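Local coordinates for protein putative aldo/keto reductase (Salmonella enterica subsp. enterica serovar Typhimurium, PDB 4R9O) that probably works as an NADP-dependent oxidoreductase of the aldo/keto reductase family, built on a TIM barrel, at residues C[207-212]-C[256-261]; C[234-239]-C[285-290]; C[240-245]-C[279-284]. One frame throughout, in Å; residues are numbered along the deposited sequence.

Overall arrangement
All three contacts lie in the C-terminal part of the TIM barrel. Contact 1 is in the barrel wall, where strand 210-212 meets the start of strand 261-264. On the outside, contact 2 pairs helix 227-240 with helix 285-296. Contact 3 joins the loop that follows the first helix to the loop that precedes the second, so contacts 2 and 3 are neighbours, with centres about 9 Å apart. Contact 1 is about 21 Å from contact 2 and about 19 Å from contact 3, centre to centre. Along the chain, contact 1 alternates with the others, and contact 3 lies between the segments of contact 2. Leu256 packs on Trp288, joining outer helix 285-296 to the barrel wall.

Contact 1 (C[207-212]-C[256-261]); sequences IRPMAW and LPSQPL
The side chain of Arg208 lies obliquely across that of Gln259. CB of Gln259 sits over one face of the guanidinium, 3.5 Å from NE of Arg208, and the guanidinium and the side-chain amide of Gln259 are turned 30° apart. The arginine chain bends at chi3 (70°). This brings its NE to the backbone O of Gln259 at 2.8 Å, on a carbonyl lone pair, although the acceptor is tilted out of the guanidinium plane. CD1 of Leu261 packs against CB of Arg208 at 3.6 Å. The proline rings are in looser touch, with CG of Pro209 4.1 Å from CB of Pro260. CB of Ala211 borders the same Pro260 ring. Alongside these contacts, two neighbouring parallel strands of the TIM barrel are joined. Met210 and Leu261 form the bridge, and their side chains share one face of the sheet. Leu261 uses both of its backbone polar atoms. Its N donates to O of Pro209 at 2.8 Å, nearly straight and in the carbonyl plane. Its O receives N of Ala211 at 2.8 Å, with the donor above the carbonyl plane. A type I turn from Leu256 to Gln259 leads into this pairing. Trp212, next along the strand, is probably part of the NADP(+) site. Its NE1 makes a weak hydrogen bond to OD1 of Asn162, another probable NADP(+) residue.

Contact 2 (C[234-239]-C[285-290]); sequences SVIAQE and RQQWFR
Two antiparallel helices on the outside of the TIM barrel, 227-240 and 285-296, meet here. Their short segments are 11.1 Å apart at closest axis approach, with a crossing angle of -164°. The packed part is built on Ile236. Its CG1 lies over one face of the Arg290 guanidinium, 3.7 Å from NH2 of Arg290 and offset toward the rim. Its CD1 reaches O of Gln287 at 3.8 Å. The side chains of Ile236 and Arg290 slide past each other in opposite directions, so the isoleucine covers the flat side of the arginine. Ile236 also packs on Val248 of helix 245-254.

The rest of the contact is polar. Glu239 is exposed and Arg290 partly so, while Gln287 is buried. Glu239 is extended beyond CG (chi2 177°) and meets Arg290 tip to tip. Arg290 bends at chi3 and grips the carboxylate end-on with two nitrogens. NH1 of Arg290 gives the shorter bond, 2.6 Å to the syn lone pair of OE2 of Glu239. NH2 of Arg290 meets OE1 of Glu239 at 3.1 Å, from above the carboxylate plane. A long, weak ion pair also links NH2 to Glu232. The charges probably favour an ionised carboxylate. On the inner side, the Gln287 amide lies nearly coplanar with this carboxylate. It is held from its other end, because its OE1 accepts a hydrogen bond from N of Thr284. NE2 of Gln287 is then directed at the anti lone pair of OE2 of Glu239, at 3.2 Å, so OE2 accepts from two donors.

Contact 3 (C[240-245]-C[279-284]); sequences LNASSI and ETLSLT
Leu240 has CG anti to its carbonyl carbon (chi1 -66°), whereas Leu283 has CG anti to its backbone N (chi1 -160°). With these torsions the two side chains cross obliquely, and CD1 of Leu240 meets CD1 of Leu283 at 3.7 Å. Although Leu283 does not start out toward the other segment, its end comes close. Chi1 of Leu281 (-107°) lies off the staggered positions. Its CD2 reaches CB of Ala242 at 4.1 Å and, more loosely, CD1 of Leu240 at 4.4 Å. The second branch of Leu240 has a different neighbour. CD2 lies against the backbone, 3.3 Å from O of Ser282. The contact is thus made by methyl groups of Leu240 and Ala242 set against the 281-283 backbone and its two leucines.

The chain turns at both sides of this small apolar patch. Helix 227-240 ends in a Schellman motif, with Asn241 at positive phi. After that turn, the chain brings CB of Ala242 alongside the same opposing segment. On the other side, Thr284 is the N-cap of helix 285-296, and its side chain caps a backbone N in the first turn.

No other protein chain of the assembly touches the two segments. The patch rests on the barrel's outer helices. Leu281 packs on Gln247 and Ala251 of helix 245-254, and Leu283 on Trp252 of the same helix. Leu283 also touches Trp288, and Leu240 touches Gln287, both on helix 285-296.

Contact 1 (C[207-212]-C[256-261])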
loop_
_atom_site.group_PDB
_atom_site.type_symbol
_atom_site.label_atom_id
_atom_site.label_comp_id
_atom_site.label_asym_id
_atom_site.label_seq_id
_atom_site.Cartn_x
_atom_site.Cartn_y
_atom_site.Cartn_z
ATOM N N ILE C 207 22.214 -17.985 -13.623
ATOM C CA ILE C 207 23.065 -17.442 -12.572
ATOM C C ILE C 207 22.445 -17.786 -11.233
ATOM O O ILE C 207 21.272 -17.500 -10.988
ATOM C CB ILE C 207 23.227 -15.914 -12.711
ATOM C CG1 ILE C 207 24.023 -15.593 -13.982
ATOM C CG2 ILE C 207 23.878 -15.299 -11.462
ATOM C CD1 ILE C 207 23.936 -14.171 -14.441
ATOM N N ARG C 208 23.229 -18.415 -10.363
ATOM C CA ARG C 208 22.698 -18.853 -9.086
ATOM C C ARG C 208 22.934 -17.810 -7.994
ATOM O O ARG C 208 24.057 -17.329 -7.799
ATOM C CB ARG C 208 23.306 -20.209 -8.709
ATOM C CG ARG C 208 22.918 -21.306 -9.701
ATOM C CD ARG C 208 23.660 -22.617 -9.476
ATOM N NE ARG C 208 23.257 -23.305 -8.249
ATOM C CZ ARG C 208 23.391 -24.615 -8.050
ATOM N NH1 ARG C 208 23.904 -25.379 -9.005
ATOM N NH2 ARG C 208 23.006 -25.161 -6.901
ATOM N N PRO C 209 21.865 -17.449 -7.273
ATOM C CA PRO C 209 22.022 -16.455 -6.208
ATOM C C PRO C 209 22.602 -17.039 -4.929
ATOM O O PRO C 209 22.294 -18.186 -4.582
ATOM C CB PRO C 209 20.596 -15.976 -5.970
ATOM C CG PRO C 209 19.751 -17.189 -6.309
ATOM C CD PRO C 209 20.471 -17.915 -7.409
ATOM N N MET C 210 23.446 -16.269 -4.245
ATOM C CA MET C 210 23.778 -16.562 -2.852
ATOM C C MET C 210 22.654 -15.979 -2.002
ATOM O O MET C 210 22.236 -14.838 -2.215
ATOM C CB MET C 210 25.127 -15.963 -2.446
ATOM C CG MET C 210 26.295 -16.382 -3.334
ATOM S SD MET C 210 27.760 -15.366 -3.067
ATOM C CE MET C 210 28.201 -15.841 -1.391
ATOM N N ALA C 211 22.155 -16.755 -1.050
ATOM C CA ALA C 211 20.971 -16.353 -0.301
ATOM C C ALA C 211 21.334 -15.983 1.137
ATOM O O ALA C 211 21.935 -16.788 1.868
ATOM C CB ALA C 211 19.923 -17.469 -0.329
ATOM N N TRP C 212 20.993 -14.758 1.541
ATOM C CA TRP C 212 21.242 -14.360 2.921
ATOM C C TRP C 212 19.929 -14.213 3.704
ATOM O O TRP C 212 18.828 -14.194 3.123
ATOM C CB TRP C 212 22.104 -13.076 2.986
ATOM C CG TRP C 212 21.567 -11.846 2.320
ATOM C CD1 TRP C 212 21.703 -11.496 1.004
ATOM C CD2 TRP C 212 20.850 -10.771 2.946
ATOM N NE1 TRP C 212 21.100 -10.277 0.771
ATOM C CE2 TRP C 212 20.568 -9.814 1.947
ATOM C CE3 TRP C 212 20.414 -10.525 4.254
ATOM C CZ2 TRP C 212 19.859 -8.643 2.213
ATOM C CZ3 TRP C 212 19.715 -9.355 4.515
ATOM C CH2 TRP C 212 19.446 -8.431 3.498
ATOM N N LEU C 256 14.071 -24.115 -4.547
ATOM C CA LEU C 256 13.811 -23.075 -5.543
ATOM C C LEU C 256 14.558 -23.345 -6.845
ATOM O O LEU C 256 15.725 -23.725 -6.828
ATOM C CB LEU C 256 14.200 -21.699 -5.002
ATOM C CG LEU C 256 13.375 -21.184 -3.813
ATOM C CD1 LEU C 256 13.870 -19.811 -3.360
ATOM C CD2 LEU C 256 11.903 -21.120 -4.182
ATOM N N PRO C 257 13.887 -23.133 -7.991
ATOM C CA PRO C 257 14.499 -23.422 -9.296
ATOM C C PRO C 257 15.600 -22.428 -9.724
ATOM O O PRO C 257 16.272 -22.685 -10.721
ATOM C CB PRO C 257 13.307 -23.377 -10.255
ATOM C CG PRO C 257 12.323 -22.484 -9.584
ATOM C CD PRO C 257 12.480 -22.709 -8.114
ATOM N N SER C 258 15.803 -21.333 -8.995
ATOM C CA SER C 258 17.016 -20.528 -9.201
ATOM C C SER C 258 18.247 -21.221 -8.593
ATOM O O SER C 258 19.391 -20.831 -8.853
ATOM C CB SER C 258 16.856 -19.124 -8.608
ATOM O OG SER C 258 16.342 -19.167 -7.289
ATOM N N GLN C 259 17.999 -22.258 -7.799
ATOM C CA GLN C 259 19.061 -23.066 -7.173
ATOM C C GLN C 259 20.033 -22.234 -6.328
ATOM O O GLN C 259 21.225 -22.207 -6.597
ATOM C CB GLN C 259 19.829 -23.843 -8.247
ATOM C CG GLN C 259 18.919 -24.662 -9.164
ATOM C CD GLN C 259 19.694 -25.490 -10.179
ATOM O OE1 GLN C 259 20.350 -26.467 -9.821
ATOM N NE2 GLN C 259 19.621 -25.100 -11.448
ATOM N N PRO C 260 19.516 -21.573 -5.280
ATOM C CA PRO C 260 20.322 -20.694 -4.424
ATOM C C PRO C 260 21.410 -21.431 -3.636
ATOM O O PRO C 260 21.283 -22.631 -3.362
ATOM C CB PRO C 260 19.286 -20.098 -3.453
ATOM C CG PRO C 260 17.944 -20.384 -4.072
ATOM C CD PRO C 260 18.129 -21.670 -4.798
ATOM N N LEU C 261 22.463 -20.691 -3.291
ATOM C CA LEU C 261 23.517 -21.123 -2.379
ATOM C C LEU C 261 23.286 -20.443 -1.031
ATOM O O LEU C 261 23.529 -19.237 -0.896
ATOM C CB LEU C 261 24.905 -20.753 -2.917
ATOM C CG LEU C 261 25.445 -21.441 -4.180
ATOM C CD1 LEU C 261 24.661 -21.082 -5.447
ATOM C CD2 LEU C 261 26.909 -21.102 -4.349
#

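Contact 2 (C[234-239]-C[285-290])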
loop_
_atom_site.group_PDB
_atom_site.type_symbol
_atom_site.label_atom_id
_atom_site.label_comp_id
_atom_site.label_asym_id
_atom_site.label_seq_id
_atom_site.Cartn_x
_atom_site.Cartn_y
_atom_site.Cartn_z
ATOM N N SER C 234 8.252 -27.751 12.700
ATOM C CA SER C 234 8.605 -28.920 13.509
ATOM C C SER C 234 7.759 -30.128 13.128
ATOM O O SER C 234 8.213 -31.266 13.235
ATOM C CB SER C 234 8.439 -28.632 15.002
ATOM O OG SER C 234 9.401 -27.698 15.445
ATOM N N VAL C 235 6.529 -29.873 12.692
ATOM C CA VAL C 235 5.643 -30.939 12.232
ATOM C C VAL C 235 6.170 -31.548 10.934
ATOM O O VAL C 235 6.201 -32.768 10.755
ATOM C CB VAL C 235 4.206 -30.421 12.004
ATOM C CG1 VAL C 235 3.310 -31.546 11.498
ATOM C CG2 VAL C 235 3.649 -29.821 13.288
ATOM N N ILE C 236 6.583 -30.681 10.019
ATOM C CA ILE C 236 7.133 -31.133 8.754
ATOM C C ILE C 236 8.511 -31.767 8.947
ATOM O O ILE C 236 8.868 -32.723 8.249
ATOM C CB ILE C 236 7.181 -29.974 7.746
ATOM C CG1 ILE C 236 5.748 -29.664 7.307
ATOM C CG2 ILE C 236 8.058 -30.308 6.558
ATOM C CD1 ILE C 236 5.606 -28.478 6.438
ATOM N N ALA C 237 9.263 -31.267 9.920
ATOM C CA ALA C 237 10.531 -31.894 10.290
ATOM C C ALA C 237 10.298 -33.346 10.691
ATOM O O ALA C 237 10.951 -34.252 10.165
ATOM C CB ALA C 237 11.205 -31.134 11.414
ATOM N N GLN C 238 9.358 -33.566 11.607
ATOM C CA GLN C 238 9.024 -34.925 12.050
ATOM C C GLN C 238 8.631 -35.818 10.881
ATOM O O GLN C 238 9.070 -36.963 10.795
ATOM C CB GLN C 238 7.897 -34.901 13.083
ATOM C CG GLN C 238 8.287 -34.272 14.411
ATOM C CD GLN C 238 7.131 -34.216 15.399
ATOM O OE1 GLN C 238 5.960 -34.207 15.008
ATOM N NE2 GLN C 238 7.456 -34.185 16.691
ATOM N N GLU C 239 7.817 -35.285 9.975
ATOM C CA GLU C 239 7.418 -36.019 8.775
ATOM C C GLU C 239 8.624 -36.449 7.946
ATOM O O GLU C 239 8.600 -37.494 7.307
ATOM C CB GLU C 239 6.487 -35.169 7.908
ATOM C CG GLU C 239 5.131 -34.884 8.522
ATOM C CD GLU C 239 4.282 -33.978 7.649
ATOM O OE1 GLU C 239 3.136 -33.681 8.044
ATOM O OE2 GLU C 239 4.762 -33.563 6.571
ATOM N N ARG C 285 6.367 -31.103 -2.891
ATOM C CA ARG C 285 5.717 -29.844 -3.253
ATOM C C ARG C 285 4.728 -29.405 -2.172
ATOM O O ARG C 285 4.741 -28.250 -1.756
ATOM C CB ARG C 285 5.016 -29.949 -4.613
ATOM C CG ARG C 285 5.903 -29.513 -5.766
ATOM C CD ARG C 285 5.234 -29.652 -7.106
ATOM N NE ARG C 285 6.091 -29.148 -8.183
ATOM C CZ ARG C 285 6.076 -27.897 -8.650
ATOM N NH1 ARG C 285 5.241 -26.994 -8.137
ATOM N NH2 ARG C 285 6.895 -27.550 -9.640
ATOM N N GLN C 286 3.891 -30.325 -1.697
ATOM C CA GLN C 286 2.876 -29.961 -0.715
ATOM C C GLN C 286 3.519 -29.492 0.582
ATOM O O GLN C 286 3.007 -28.586 1.236
ATOM C CB GLN C 286 1.921 -31.126 -0.463
ATOM C CG GLN C 286 1.032 -31.428 -1.661
ATOM C CD GLN C 286 -0.063 -32.449 -1.372
ATOM O OE1 GLN C 286 -0.290 -33.350 -2.166
ATOM N NE2 GLN C 286 -0.759 -32.293 -0.251
ATOM N N GLN C 287 4.655 -30.087 0.935
ATOM C CA GLN C 287 5.394 -29.654 2.111
ATOM C C GLN C 287 5.959 -28.261 1.887
ATOM O O GLN C 287 5.887 -27.423 2.774
ATOM C CB GLN C 287 6.514 -30.643 2.457
ATOM C CG GLN C 287 6.006 -31.923 3.103
ATOM C CD GLN C 287 7.082 -32.997 3.213
ATOM O OE1 GLN C 287 8.051 -33.009 2.448
ATOM N NE2 GLN C 287 6.917 -33.900 4.176
ATOM N N TRP C 288 6.495 -28.012 0.694
ATOM C CA TRP C 288 7.026 -26.697 0.365
ATOM C C TRP C 288 5.911 -25.661 0.446
ATOM O O TRP C 288 6.099 -24.573 0.975
ATOM C CB TRP C 288 7.661 -26.689 -1.033
ATOM C CG TRP C 288 8.423 -25.419 -1.347
ATOM C CD1 TRP C 288 9.759 -25.203 -1.170
ATOM C CD2 TRP C 288 7.893 -24.197 -1.887
ATOM N NE1 TRP C 288 10.094 -23.927 -1.554
ATOM C CE2 TRP C 288 8.965 -23.289 -2.004
ATOM C CE3 TRP C 288 6.616 -23.784 -2.284
ATOM C CZ2 TRP C 288 8.803 -21.989 -2.495
ATOM C CZ3 TRP C 288 6.456 -22.500 -2.784
ATOM C CH2 TRP C 288 7.543 -21.614 -2.883
ATOM N N PHE C 289 4.740 -26.006 -0.070
ATOM C CA PHE C 289 3.648 -25.042 -0.122
ATOM C C PHE C 289 3.007 -24.843 1.248
ATOM O O PHE C 289 2.586 -23.731 1.592
ATOM C CB PHE C 289 2.621 -25.466 -1.171
ATOM C CG PHE C 289 2.996 -25.035 -2.567
ATOM C CD1 PHE C 289 2.776 -23.731 -2.980
ATOM C CD2 PHE C 289 3.596 -25.919 -3.450
ATOM C CE1 PHE C 289 3.133 -23.317 -4.251
ATOM C CE2 PHE C 289 3.948 -25.510 -4.732
ATOM C CZ PHE C 289 3.716 -24.213 -5.128
ATOM N N ARG C 290 2.970 -25.910 2.037
ATOM C CA ARG C 290 2.514 -25.830 3.420
ATOM C C ARG C 290 3.393 -24.884 4.228
ATOM O O ARG C 290 2.897 -24.090 5.025
ATOM C CB ARG C 290 2.516 -27.206 4.082
ATOM C CG ARG C 290 1.148 -27.765 4.370
ATOM C CD ARG C 290 1.245 -28.855 5.432
ATOM N NE ARG C 290 2.043 -29.987 4.970
ATOM C CZ ARG C 290 2.517 -30.948 5.761
ATOM N NH1 ARG C 290 3.229 -31.938 5.242
ATOM N NH2 ARG C 290 2.279 -30.917 7.067
#

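Contact 3 (C[240-245]-C[279-284])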
loop_
_atom_site.group_PDB
_atom_site.type_symbol
_atom_site.label_atom_id
_atom_site.label_comp_id
_atom_site.label_asym_id
_atom_site.label_seq_id
_atom_site.Cartn_x
_atom_site.Cartn_y
_atom_site.Cartn_z
ATOM N N LEU C 240 9.672 -35.631 7.951
ATOM C CA LEU C 240 10.857 -35.895 7.141
ATOM C C LEU C 240 11.954 -36.599 7.933
ATOM O O LEU C 240 13.004 -36.929 7.384
ATOM C CB LEU C 240 11.400 -34.583 6.555
ATOM C CG LEU C 240 10.523 -33.855 5.530
ATOM C CD1 LEU C 240 11.018 -32.447 5.309
ATOM C CD2 LEU C 240 10.481 -34.608 4.210
ATOM N N ASN C 241 11.698 -36.826 9.219
ATOM C CA ASN C 241 12.714 -37.320 10.150
ATOM C C ASN C 241 13.937 -36.424 10.148
ATOM O O ASN C 241 15.065 -36.903 10.241
ATOM C CB ASN C 241 13.117 -38.753 9.812
ATOM C CG ASN C 241 11.938 -39.683 9.775
ATOM O OD1 ASN C 241 11.139 -39.729 10.714
ATOM N ND2 ASN C 241 11.799 -40.416 8.677
ATOM N N ALA C 242 13.700 -35.121 10.028
ATOM C CA ALA C 242 14.768 -34.134 10.074
ATOM C C ALA C 242 15.163 -33.831 11.517
ATOM O O ALA C 242 14.310 -33.679 12.393
ATOM C CB ALA C 242 14.345 -32.854 9.352
ATOM N N SER C 243 16.467 -33.742 11.750
ATOM C CA SER C 243 17.016 -33.475 13.073
ATOM C C SER C 243 16.553 -32.150 13.685
ATOM O O SER C 243 16.487 -32.009 14.911
ATOM C CB SER C 243 18.541 -33.493 13.003
ATOM O OG SER C 243 19.106 -32.782 14.090
ATOM N N SER C 244 16.230 -31.181 12.834
ATOM C CA SER C 244 15.939 -29.833 13.302
ATOM C C SER C 244 15.152 -29.058 12.257
ATOM O O SER C 244 15.048 -29.490 11.109
ATOM C CB SER C 244 17.234 -29.099 13.629
ATOM O OG SER C 244 18.002 -28.905 12.453
ATOM N N ILE C 245 14.602 -27.912 12.640
ATOM C CA ILE C 245 13.821 -27.135 11.685
ATOM C C ILE C 245 14.711 -26.333 10.739
ATOM O O ILE C 245 14.279 -25.987 9.644
ATOM C CB ILE C 245 12.831 -26.184 12.390
ATOM C CG1 ILE C 245 13.571 -25.130 13.208
ATOM C CG2 ILE C 245 11.873 -26.973 13.271
ATOM C CD1 ILE C 245 12.660 -24.097 13.825
ATOM N N GLU C 279 20.807 -31.028 2.240
ATOM C CA GLU C 279 21.056 -31.545 0.891
ATOM C C GLU C 279 20.398 -32.906 0.627
ATOM O O GLU C 279 20.128 -33.249 -0.526
ATOM C CB GLU C 279 22.566 -31.664 0.623
ATOM C CG GLU C 279 23.268 -30.345 0.281
ATOM C CD GLU C 279 24.381 -30.501 -0.763
ATOM O OE1 GLU C 279 24.097 -30.984 -1.884
ATOM O OE2 GLU C 279 25.538 -30.131 -0.466
ATOM N N THR C 280 20.145 -33.678 1.684
ATOM C CA THR C 280 19.603 -35.031 1.528
ATOM C C THR C 280 18.104 -35.141 1.849
ATOM O O THR C 280 17.526 -36.228 1.786
ATOM C CB THR C 280 20.370 -36.035 2.414
ATOM O OG1 THR C 280 20.179 -35.708 3.797
ATOM C CG2 THR C 280 21.854 -36.006 2.086
ATOM N N LEU C 281 17.484 -34.015 2.190
ATOM C CA LEU C 281 16.073 -33.976 2.559
ATOM C C LEU C 281 15.139 -33.977 1.342
ATOM O O LEU C 281 15.340 -33.217 0.394
ATOM C CB LEU C 281 15.794 -32.737 3.412
ATOM C CG LEU C 281 15.547 -32.932 4.905
ATOM C CD1 LEU C 281 16.700 -33.675 5.549
ATOM C CD2 LEU C 281 15.329 -31.582 5.581
ATOM N N SER C 282 14.111 -34.821 1.395
ATOM C CA SER C 282 13.140 -34.957 0.310
ATOM C C SER C 282 11.908 -34.087 0.539
ATOM O O SER C 282 10.844 -34.594 0.880
ATOM C CB SER C 282 12.703 -36.420 0.161
ATOM O OG SER C 282 13.812 -37.297 0.179
ATOM N N LEU C 283 12.044 -32.781 0.361
ATOM C CA LEU C 283 10.903 -31.891 0.545
ATOM C C LEU C 283 9.959 -32.008 -0.651
ATOM O O LEU C 283 10.351 -31.719 -1.778
ATOM C CB LEU C 283 11.370 -30.440 0.723
ATOM C CG LEU C 283 10.389 -29.460 1.374
ATOM C CD1 LEU C 283 10.150 -29.812 2.826
ATOM C CD2 LEU C 283 10.907 -28.045 1.262
ATOM N N THR C 284 8.729 -32.457 -0.408
ATOM C CA THR C 284 7.728 -32.550 -1.472
ATOM C C THR C 284 7.144 -31.177 -1.811
ATOM O O THR C 284 7.376 -30.204 -1.089
ATOM C CB THR C 284 6.576 -33.469 -1.086
ATOM O OG1 THR C 284 5.822 -32.856 -0.035
ATOM C CG2 THR C 284 7.102 -34.830 -0.611
#